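Local coordinates for protein methyl-accepting chemotaxis sensory transducer (PDB 4K08) that probably senses small molecules in the periplasm through a single Cache (PAS-like) domain and passes the signal on to the chemotaxis machinery, at residues A17-Q25 with A39-L50; D86-F96 with G106-K114. All coordinates share one frame; numbering follows the deposited sequence.

In the fold
Two contacts on opposite sides of the chain's centre illustrate how a single Cache domain is put together: helices packed on one side of an antiparallel sheet, and helix 92-103 and a probable ligand pocket on the other. Interaction 1 comes first along the chain and pairs the long helix 5-30 with helix 36-49. Interaction 2 follows once the first is closed, and sets the turn and helix 92-103 against the edge strand 105-113. Their centres lie 23 Å apart and their nearest atoms about 10 Å, without touching. The sheet is the shared element, since strand 120-130 meets residues of both. The acetate in interaction 2 probably marks the place where a small signal molecule would bind.

Interaction 1. Residues A17-Q25 with A39-L50; sequences AAHGLVEHQ and ARRAALEALRAL. With ZN (zinc ion), chain B.
Leu21 of helix 17-25 reaches across to four residues of helix 39-49 and its C-terminal end, and its two methyls divide the work. From CB the chain runs to CG; with CG anti to the backbone N (chi1 156°), both methyls point to the partner helix. CD2 settles over the backbone of Ala43, 3.8 Å from its O, and touches its CB. CD1 goes the other way along the helix, touching Ala46 CB and Leu47 CD2, and finally meets Leu50 CD1 tip to tip at 3.7 Å. On the more buried flank Leu47 splits its methyls: CD2 rests on Ala18 CB at 3.8 Å, while CD1 meets Val22 CG2 at 3.9 Å, the two side chains crossing at about a right angle.

At the other end the first torsion of Gln25 sets CG beside its own backbone N and close to Ala43, and the bend at chi2 (-53°) turns CD and OE1 toward Ala42, OE1 lying 3.6 Å from Ala42 CB; the same OE1 has a weak hydrogen bond from Arg28. Ala39 CB packs close on Gln25 O, at 3.5 Å. The small side chains of Ala39 and Ala43 are consistent with the close approach at this end, where the CA atoms of Gln25 and Ala39 are 5.1 Å apart. No hydrogen bond joins the segments, and the contact rests mainly on apolar and van der Waals packing. His24 turns elsewhere: its NE2 binds a zinc ion, and a water is a second ligand of the metal.

Segments 17-25 and 39-49 run nearly antiparallel (157°), their axes 9.0 Å apart at closest approach, as an alpha-helical hairpin. Its inner side lies on the sheet, where Ala18 meets Val137, Ala43 meets Trp135 and Val22 meets Tyr130 of strands 135-142 and 120-130.

Interaction 2. Residues D86-F96 with G106-K114; sequences DPNGKLLFQEF and GFVDYLWPK. With ACT (acetate ion), chain C.
Leu92 CD1 sits over one face of the Tyr110 ring, a CH-pi contact 4.0 Å from its centroid. Leu92 CG lies between the backbone N and the carbonyl carbon (chi1 60°), which brings the branched end of the side chain over that face. The CD1 methyl is shared: it also touches Trp112 CZ3 and lies over the centre of the Phe93 ring. Beside Leu92, on the same side of the Tyr110 ring, Phe96 points its edge at the tyrosine face in an offset edge-to-face pair with planes at 71°, CZ being 3.4 Å from Tyr110 CE1. Farther along the strand Val108 CB lies at the edge of the Phe96 ring, while Phe93 CZ reaches Trp112 CH2 at 3.6 Å.

Beyond this core an acetate, probably from the crystallisation liquor, accepts a hydrogen bond from Tyr110 OH on OXT (2.5 Å), and its O lies over a face of the Trp112 indole. Tyr57, His70 and Lys123 complete its site, consistent with a ligand pocket. With an alanine at Trp112 the acetate loses the indole against it, and the Phe93 ring edge and Leu92 CD1 would probably be left with a gap beside them.

Asp86 bridges turn and strand: OD2 takes Leu111 N at 2.9 Å from the anti side of the carboxylate, and OD1 takes Lys90 N from above its plane. Outermost, the extended Lys90 chain ends at Asp109, NZ forming a salt bridge with OD1 (3.1 Å) and a hydrogen bond to O whose unusually short length is doubtful.

Helix 92-96 thus runs antiparallel (177°) to edge strand 106-113, whose backbone is paired on its other side with strand 120-130, while Trp59 of strand 59-62 meets Phe96 and Tyr110.

Interaction 1. Residues A17-Q25 with A39-L50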
loop_
_atom_site.group_PDB
_atom_site.type_symbol
_atom_site.label_atom_id
_atom_site.label_comp_id
_atom_site.label_asym_id
_atom_site.label_seq_id
_atom_site.Cartn_x
_atom_site.Cartn_y
_atom_site.Cartn_z
ATOM N N ALA A 17 9.800 -1.257 -5.464
ATOM C CA ALA A 17 10.645 -2.152 -4.683
ATOM C C ALA A 17 9.799 -3.135 -3.891
ATOM O O ALA A 17 10.125 -4.325 -3.838
ATOM C CB ALA A 17 11.557 -1.368 -3.749
ATOM N N ALA A 18 8.723 -2.633 -3.271
ATOM C CA ALA A 18 7.799 -3.452 -2.483
ATOM C C ALA A 18 7.107 -4.463 -3.405
ATOM O O ALA A 18 6.884 -5.612 -3.021
ATOM C CB ALA A 18 6.760 -2.579 -1.786
ATOM N N HIS A 19 6.797 -4.044 -4.636
ATOM C CA HIS A 19 6.208 -4.972 -5.615
ATOM C C HIS A 19 7.211 -6.119 -5.905
ATOM O O HIS A 19 6.846 -7.295 -5.953
ATOM C CB HIS A 19 5.829 -4.234 -6.905
ATOM C CG HIS A 19 4.880 -4.999 -7.782
ATOM N ND1 HIS A 19 5.096 -5.197 -9.127
ATOM C CD2 HIS A 19 3.704 -5.616 -7.500
ATOM C CE1 HIS A 19 4.107 -5.914 -9.631
ATOM N NE2 HIS A 19 3.250 -6.175 -8.665
ATOM N N GLY A 20 8.484 -5.773 -6.058
ATOM C CA GLY A 20 9.533 -6.756 -6.274
ATOM C C GLY A 20 9.676 -7.788 -5.158
ATOM O O GLY A 20 9.808 -8.994 -5.402
ATOM N N LEU A 21 9.687 -7.300 -3.922
ATOM C CA LEU A 21 9.735 -8.137 -2.738
ATOM C C LEU A 21 8.539 -9.089 -2.690
ATOM O O LEU A 21 8.698 -10.288 -2.437
ATOM C CB LEU A 21 9.771 -7.195 -1.530
ATOM C CG LEU A 21 9.351 -7.446 -0.099
ATOM C CD1 LEU A 21 9.520 -6.050 0.623
ATOM C CD2 LEU A 21 7.974 -7.972 0.090
ATOM N N VAL A 22 7.339 -8.561 -2.948
ATOM C CA VAL A 22 6.153 -9.409 -2.992
ATOM C C VAL A 22 6.233 -10.465 -4.147
ATOM O O VAL A 22 6.033 -11.677 -3.890
ATOM C CB VAL A 22 4.852 -8.578 -3.044
ATOM C CG1 VAL A 22 3.655 -9.505 -3.321
ATOM C CG2 VAL A 22 4.662 -7.785 -1.725
ATOM N N GLU A 23 6.572 -10.049 -5.376
ATOM C CA GLU A 23 6.677 -11.017 -6.487
ATOM C C GLU A 23 7.696 -12.091 -6.165
ATOM O O GLU A 23 7.454 -13.256 -6.415
ATOM C CB GLU A 23 7.020 -10.357 -7.831
ATOM C CG GLU A 23 5.892 -9.489 -8.383
ATOM C CD GLU A 23 5.951 -9.281 -9.899
ATOM O OE1 GLU A 23 7.014 -9.568 -10.505
ATOM O OE2 GLU A 23 4.926 -8.832 -10.477
ATOM N N HIS A 24 8.821 -11.700 -5.566
ATOM C CA HIS A 24 9.883 -12.653 -5.223
ATOM C C HIS A 24 9.387 -13.778 -4.328
ATOM O O HIS A 24 9.720 -14.951 -4.550
ATOM C CB HIS A 24 11.064 -11.953 -4.526
ATOM C CG HIS A 24 12.296 -12.801 -4.449
ATOM N ND1 HIS A 24 12.913 -13.320 -5.573
ATOM C CD2 HIS A 24 13.006 -13.249 -3.384
ATOM C CE1 HIS A 24 13.962 -14.030 -5.204
ATOM N NE2 HIS A 24 14.038 -14.013 -3.882
ATOM N N GLN A 25 8.597 -13.424 -3.308
ATOM C CA GLN A 25 8.021 -14.427 -2.405
ATOM C C GLN A 25 6.986 -15.306 -3.135
ATOM O O GLN A 25 6.986 -16.535 -2.974
ATOM C CB GLN A 25 7.408 -13.768 -1.153
ATOM C CG GLN A 25 8.436 -13.145 -0.227
ATOM C CD GLN A 25 9.537 -14.148 0.159
ATOM O OE1 GLN A 25 9.263 -15.304 0.511
ATOM N NE2 GLN A 25 10.786 -13.712 0.067
ATOM N N ALA A 39 4.783 -17.723 2.088
ATOM C CA ALA A 39 5.219 -16.676 1.174
ATOM C C ALA A 39 4.564 -15.328 1.590
ATOM O O ALA A 39 5.223 -14.293 1.651
ATOM C CB ALA A 39 4.833 -17.048 -0.255
ATOM N N ARG A 40 3.251 -15.362 1.823
ATOM C CA ARG A 40 2.507 -14.166 2.202
ATOM C C ARG A 40 2.996 -13.627 3.542
ATOM O O ARG A 40 3.171 -12.397 3.708
ATOM C CB ARG A 40 1.005 -14.486 2.296
ATOM C CG ARG A 40 0.314 -14.587 0.958
ATOM C CD ARG A 40 -1.228 -14.681 1.105
ATOM N NE ARG A 40 -1.659 -15.941 1.676
ATOM C CZ ARG A 40 -1.925 -17.027 0.946
ATOM N NH1 ARG A 40 -1.828 -16.971 -0.373
ATOM N NH2 ARG A 40 -2.307 -18.157 1.525
ATOM N N ARG A 41 3.212 -14.526 4.512
ATOM C CA ARG A 41 3.725 -14.085 5.803
ATOM C C ARG A 41 5.137 -13.458 5.716
ATOM O O ARG A 41 5.418 -12.438 6.381
ATOM C CB ARG A 41 3.635 -15.206 6.857
ATOM C CG ARG A 41 2.176 -15.502 7.181
ATOM C CD ARG A 41 2.018 -16.348 8.397
ATOM N NE ARG A 41 2.322 -17.747 8.101
ATOM C CZ ARG A 41 3.478 -18.367 8.389
ATOM N NH1 ARG A 41 4.460 -17.706 8.998
ATOM N NH2 ARG A 41 3.644 -19.668 8.076
ATOM N N ALA A 42 6.006 -14.024 4.892
ATOM C CA ALA A 42 7.359 -13.483 4.718
ATOM C C ALA A 42 7.306 -12.056 4.060
ATOM O O ALA A 42 8.010 -11.132 4.497
ATOM C CB ALA A 42 8.247 -14.477 3.862
ATOM N N ALA A 43 6.432 -11.875 3.071
ATOM C CA ALA A 43 6.242 -10.565 2.447
ATOM C C ALA A 43 5.733 -9.535 3.447
ATOM O O ALA A 43 6.279 -8.397 3.519
ATOM C CB ALA A 43 5.284 -10.664 1.289
ATOM N N LEU A 44 4.722 -9.919 4.236
ATOM C CA LEU A 44 4.161 -9.010 5.258
ATOM C C LEU A 44 5.140 -8.671 6.374
ATOM O O LEU A 44 5.115 -7.571 6.888
ATOM C CB LEU A 44 2.894 -9.581 5.912
ATOM C CG LEU A 44 1.707 -9.727 4.957
ATOM C CD1 LEU A 44 0.501 -10.313 5.700
ATOM C CD2 LEU A 44 1.361 -8.371 4.251
ATOM N N GLU A 45 5.936 -9.644 6.804
ATOM C CA GLU A 45 6.964 -9.390 7.803
ATOM C C GLU A 45 7.960 -8.318 7.303
ATOM O O GLU A 45 8.289 -7.382 8.039
ATOM C CB GLU A 45 7.707 -10.690 8.133
ATOM C CG GLU A 45 8.940 -10.512 8.972
ATOM C CD GLU A 45 9.674 -11.840 9.183
ATOM O OE1 GLU A 45 9.939 -12.594 8.196
ATOM O OE2 GLU A 45 9.982 -12.131 10.350
ATOM N N ALA A 46 8.382 -8.416 6.046
ATOM C CA ALA A 46 9.292 -7.436 5.465
ATOM C C ALA A 46 8.554 -6.067 5.333
ATOM O O ALA A 46 9.060 -5.041 5.779
ATOM C CB ALA A 46 9.823 -7.922 4.115
ATOM N N LEU A 47 7.346 -6.063 4.789
ATOM C CA LEU A 47 6.603 -4.797 4.656
ATOM C C LEU A 47 6.261 -4.140 5.975
ATOM O O LEU A 47 6.236 -2.912 6.071
ATOM C CB LEU A 47 5.320 -4.989 3.831
ATOM C CG LEU A 47 5.627 -5.389 2.380
ATOM C CD1 LEU A 47 4.357 -5.910 1.649
ATOM C CD2 LEU A 47 6.255 -4.224 1.628
ATOM N N ARG A 48 5.964 -4.937 6.985
ATOM C CA ARG A 48 5.662 -4.401 8.308
ATOM C C ARG A 48 6.924 -3.739 8.948
ATOM O O ARG A 48 6.821 -2.720 9.659
ATOM C CB ARG A 48 5.152 -5.510 9.223
ATOM C CG ARG A 48 4.777 -5.031 10.615
ATOM C CD ARG A 48 4.216 -6.200 11.470
ATOM N NE ARG A 48 4.008 -5.741 12.833
ATOM C CZ ARG A 48 4.885 -5.903 13.824
ATOM N NH1 ARG A 48 6.014 -6.603 13.652
ATOM N NH2 ARG A 48 4.612 -5.377 15.005
ATOM N N ALA A 49 8.080 -4.317 8.676
ATOM C CA ALA A 49 9.333 -3.915 9.339
ATOM C C ALA A 49 9.999 -2.731 8.628
ATOM O O ALA A 49 10.663 -1.947 9.265
ATOM C CB ALA A 49 10.339 -5.153 9.432
ATOM N N LEU A 50 9.811 -2.606 7.309
ATOM C CA LEU A 50 10.503 -1.591 6.494
ATOM C C LEU A 50 9.921 -0.173 6.669
ATOM O O LEU A 50 8.695 -0.002 6.792
ATOM C CB LEU A 50 10.424 -1.983 4.997
ATOM C CG LEU A 50 11.307 -3.202 4.599
ATOM C CD1 LEU A 50 10.897 -3.756 3.215
ATOM C CD2 LEU A 50 12.847 -2.847 4.648
HETATM ZN ZN ZN B . 15.991 -14.309 -3.282
HETATM O O HOH W 1 15.974 -16.583 -4.186
#

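Interaction 2. Residues D86-F96 with G106-K114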
loop_
_atom_site.group_PDB
_atom_site.type_symbol
_atom_site.label_atom_id
_atom_site.label_comp_id
_atom_site.label_asym_id
_atom_site.label_seq_id
_atom_site.Cartn_x
_atom_site.Cartn_y
_atom_site.Cartn_z
ATOM N N ASP A 86 -12.204 9.305 3.789
ATOM C CA ASP A 86 -11.411 10.326 4.467
ATOM C C ASP A 86 -12.388 11.487 4.816
ATOM O O ASP A 86 -13.597 11.368 4.525
ATOM C CB ASP A 86 -10.192 10.736 3.617
ATOM C CG ASP A 86 -10.551 11.559 2.347
ATOM O OD1 ASP A 86 -11.721 11.990 2.168
ATOM O OD2 ASP A 86 -9.609 11.779 1.529
ATOM N N PRO A 87 -11.891 12.584 5.448
ATOM C CA PRO A 87 -12.836 13.639 5.860
ATOM C C PRO A 87 -13.455 14.384 4.701
ATOM O O PRO A 87 -14.394 15.145 4.956
ATOM C CB PRO A 87 -11.967 14.604 6.697
ATOM C CG PRO A 87 -10.833 13.738 7.226
ATOM C CD PRO A 87 -10.562 12.750 6.089
ATOM N N ASN A 88 -12.929 14.274 3.483
ATOM C CA ASN A 88 -13.637 14.881 2.358
ATOM C C ASN A 88 -14.585 13.858 1.694
ATOM O O ASN A 88 -15.073 14.077 0.582
ATOM C CB ASN A 88 -12.714 15.506 1.316
ATOM C CG ASN A 88 -13.495 16.384 0.305
ATOM O OD1 ASN A 88 -14.454 17.054 0.664
ATOM N ND2 ASN A 88 -13.099 16.338 -0.958
ATOM N N GLY A 89 -14.870 12.770 2.400
ATOM C CA GLY A 89 -15.806 11.777 1.895
ATOM C C GLY A 89 -15.247 10.787 0.873
ATOM O O GLY A 89 -15.993 9.947 0.360
ATOM N N LYS A 90 -13.946 10.852 0.591
ATOM C CA LYS A 90 -13.379 10.011 -0.448
ATOM C C LYS A 90 -13.206 8.500 -0.008
ATOM O O LYS A 90 -12.622 8.197 1.037
ATOM C CB LYS A 90 -12.065 10.612 -0.910
ATOM C CG LYS A 90 -11.375 9.860 -2.063
ATOM C CD LYS A 90 -10.474 10.889 -2.827
ATOM C CE LYS A 90 -9.836 10.252 -4.036
ATOM N NZ LYS A 90 -8.761 11.019 -4.752
ATOM N N LEU A 91 -13.768 7.597 -0.814
ATOM C CA LEU A 91 -13.743 6.158 -0.546
ATOM C C LEU A 91 -12.371 5.708 -1.032
ATOM O O LEU A 91 -12.260 5.051 -2.035
ATOM C CB LEU A 91 -14.888 5.465 -1.314
ATOM C CG LEU A 91 -16.294 5.665 -0.728
ATOM C CD1 LEU A 91 -17.501 5.368 -1.759
ATOM C CD2 LEU A 91 -16.412 4.782 0.540
ATOM N N LEU A 92 -11.306 6.140 -0.350
ATOM C CA LEU A 92 -9.951 6.039 -0.906
ATOM C C LEU A 92 -9.496 4.571 -1.198
ATOM O O LEU A 92 -8.820 4.337 -2.200
ATOM C CB LEU A 92 -8.938 6.763 -0.003
ATOM C CG LEU A 92 -8.829 6.259 1.433
ATOM C CD1 LEU A 92 -7.480 5.592 1.665
ATOM C CD2 LEU A 92 -9.045 7.416 2.446
ATOM N N PHE A 93 -9.871 3.611 -0.352
ATOM C CA PHE A 93 -9.473 2.189 -0.588
ATOM C C PHE A 93 -10.242 1.623 -1.783
ATOM O O PHE A 93 -9.653 0.954 -2.639
ATOM C CB PHE A 93 -9.662 1.325 0.668
ATOM C CG PHE A 93 -8.724 1.694 1.781
ATOM C CD1 PHE A 93 -7.373 1.338 1.711
ATOM C CD2 PHE A 93 -9.171 2.438 2.873
ATOM C CE1 PHE A 93 -6.468 1.714 2.732
ATOM C CE2 PHE A 93 -8.283 2.819 3.912
ATOM C CZ PHE A 93 -6.911 2.436 3.833
ATOM N N GLN A 94 -11.533 1.979 -1.892
ATOM C CA GLN A 94 -12.274 1.622 -3.099
ATOM C C GLN A 94 -11.527 2.214 -4.309
ATOM O O GLN A 94 -11.376 1.528 -5.320
ATOM C CB GLN A 94 -13.778 2.038 -3.029
ATOM C CG GLN A 94 -14.696 0.784 -2.741
ATOM C CD GLN A 94 -15.943 1.149 -1.905
ATOM O OE1 GLN A 94 -15.904 1.133 -0.638
ATOM N NE2 GLN A 94 -17.035 1.542 -2.604
ATOM N N GLU A 95 -11.020 3.443 -4.187
ATOM C CA GLU A 95 -10.334 4.052 -5.326
ATOM C C GLU A 95 -8.999 3.354 -5.647
ATOM O O GLU A 95 -8.614 3.255 -6.808
ATOM C CB GLU A 95 -10.166 5.565 -5.130
ATOM C CG GLU A 95 -11.477 6.348 -5.275
ATOM C CD GLU A 95 -12.132 6.171 -6.650
ATOM O OE1 GLU A 95 -11.497 6.577 -7.651
ATOM O OE2 GLU A 95 -13.259 5.607 -6.734
ATOM N N PHE A 96 -8.298 2.850 -4.632
ATOM C CA PHE A 96 -7.101 2.028 -4.888
ATOM C C PHE A 96 -7.463 0.787 -5.717
ATOM O O PHE A 96 -6.765 0.424 -6.655
ATOM C CB PHE A 96 -6.467 1.517 -3.589
ATOM C CG PHE A 96 -5.967 2.600 -2.669
ATOM C CD1 PHE A 96 -5.709 3.879 -3.134
ATOM C CD2 PHE A 96 -5.701 2.309 -1.327
ATOM C CE1 PHE A 96 -5.239 4.863 -2.265
ATOM C CE2 PHE A 96 -5.239 3.296 -0.452
ATOM C CZ PHE A 96 -4.996 4.566 -0.927
ATOM N N GLY A 106 -1.000 3.063 -10.157
ATOM C CA GLY A 106 -1.208 4.502 -10.361
ATOM C C GLY A 106 -1.215 5.329 -9.072
ATOM O O GLY A 106 -1.190 4.769 -7.968
ATOM N N PHE A 107 -1.262 6.656 -9.210
ATOM C CA PHE A 107 -1.345 7.557 -8.046
ATOM C C PHE A 107 -2.794 7.817 -7.633
ATOM O O PHE A 107 -3.674 7.943 -8.488
ATOM C CB PHE A 107 -0.654 8.902 -8.329
ATOM C CG PHE A 107 0.826 8.787 -8.477
ATOM C CD1 PHE A 107 1.657 8.737 -7.342
ATOM C CD2 PHE A 107 1.399 8.673 -9.733
ATOM C CE1 PHE A 107 3.034 8.600 -7.483
ATOM C CE2 PHE A 107 2.765 8.537 -9.870
ATOM C CZ PHE A 107 3.588 8.509 -8.742
ATOM N N VAL A 108 -3.041 7.885 -6.323
ATOM C CA VAL A 108 -4.356 8.263 -5.808
ATOM C C VAL A 108 -4.060 9.246 -4.687
ATOM O O VAL A 108 -3.157 8.980 -3.847
ATOM C CB VAL A 108 -5.180 7.053 -5.232
ATOM C CG1 VAL A 108 -6.480 7.546 -4.570
ATOM C CG2 VAL A 108 -5.492 6.010 -6.313
ATOM N N ASP A 109 -4.800 10.359 -4.663
ATOM C CA ASP A 109 -4.629 11.343 -3.609
ATOM C C ASP A 109 -5.818 11.322 -2.657
ATOM O O ASP A 109 -6.913 10.978 -3.039
ATOM C CB ASP A 109 -4.314 12.745 -4.172
ATOM C CG ASP A 109 -5.293 13.192 -5.212
ATOM O OD1 ASP A 109 -6.528 13.101 -4.985
ATOM O OD2 ASP A 109 -4.824 13.654 -6.275
ATOM N N TYR A 110 -5.574 11.624 -1.390
ATOM C CA TYR A 110 -6.597 11.531 -0.354
ATOM C C TYR A 110 -5.981 12.134 0.902
ATOM O O TYR A 110 -4.828 12.577 0.872
ATOM C CB TYR A 110 -7.013 10.044 -0.081
ATOM C CG TYR A 110 -5.823 9.125 0.212
ATOM C CD1 TYR A 110 -5.023 8.653 -0.826
ATOM C CD2 TYR A 110 -5.493 8.748 1.529
ATOM C CE1 TYR A 110 -3.914 7.790 -0.564
ATOM C CE2 TYR A 110 -4.360 7.874 1.797
ATOM C CZ TYR A 110 -3.593 7.429 0.743
ATOM O OH TYR A 110 -2.510 6.598 0.961
ATOM N N LEU A 111 -6.749 12.146 1.989
ATOM C CA LEU A 111 -6.315 12.685 3.263
ATOM C C LEU A 111 -6.060 11.537 4.235
ATOM O O LEU A 111 -6.941 10.681 4.435
ATOM C CB LEU A 111 -7.405 13.589 3.865
ATOM C CG LEU A 111 -7.829 14.804 3.010
ATOM C CD1 LEU A 111 -9.270 15.282 3.380
ATOM C CD2 LEU A 111 -6.750 15.914 3.210
ATOM N N TRP A 112 -4.907 11.569 4.889
ATOM C CA TRP A 112 -4.481 10.496 5.797
ATOM C C TRP A 112 -3.472 11.084 6.796
ATOM O O TRP A 112 -2.655 11.938 6.435
ATOM C CB TRP A 112 -3.808 9.339 5.034
ATOM C CG TRP A 112 -3.757 8.090 5.885
ATOM C CD1 TRP A 112 -2.751 7.687 6.758
ATOM C CD2 TRP A 112 -4.758 7.065 5.912
ATOM N NE1 TRP A 112 -3.101 6.463 7.327
ATOM C CE2 TRP A 112 -4.331 6.073 6.827
ATOM C CE3 TRP A 112 -5.989 6.899 5.248
ATOM C CZ2 TRP A 112 -5.095 4.917 7.103
ATOM C CZ3 TRP A 112 -6.759 5.723 5.514
ATOM C CH2 TRP A 112 -6.304 4.765 6.454
ATOM N N PRO A 113 -3.558 10.658 8.064
ATOM C CA PRO A 113 -2.606 11.217 9.044
ATOM C C PRO A 113 -1.154 10.786 8.818
ATOM O O PRO A 113 -0.837 9.743 8.225
ATOM C CB PRO A 113 -3.088 10.678 10.395
ATOM C CG PRO A 113 -4.095 9.584 10.093
ATOM C CD PRO A 113 -4.529 9.714 8.650
ATOM N N LYS A 114 -0.266 11.627 9.326
ATOM C CA LYS A 114 1.144 11.288 9.441
ATOM C C LYS A 114 1.275 10.238 10.577
ATOM O O LYS A 114 0.472 10.236 11.515
ATOM C CB LYS A 114 1.962 12.559 9.742
ATOM C CG LYS A 114 2.188 13.405 8.471
ATOM C CD LYS A 114 3.092 14.621 8.708
ATOM C CE LYS A 114 3.412 15.323 7.380
ATOM N NZ LYS A 114 4.131 16.668 7.552
HETATM C C ACT C . -2.381 5.033 3.955
HETATM O O ACT C . -1.843 4.725 5.084
HETATM O OXT ACT C . -1.949 6.043 3.342
HETATM C CH3 ACT C . -3.517 4.234 3.302
#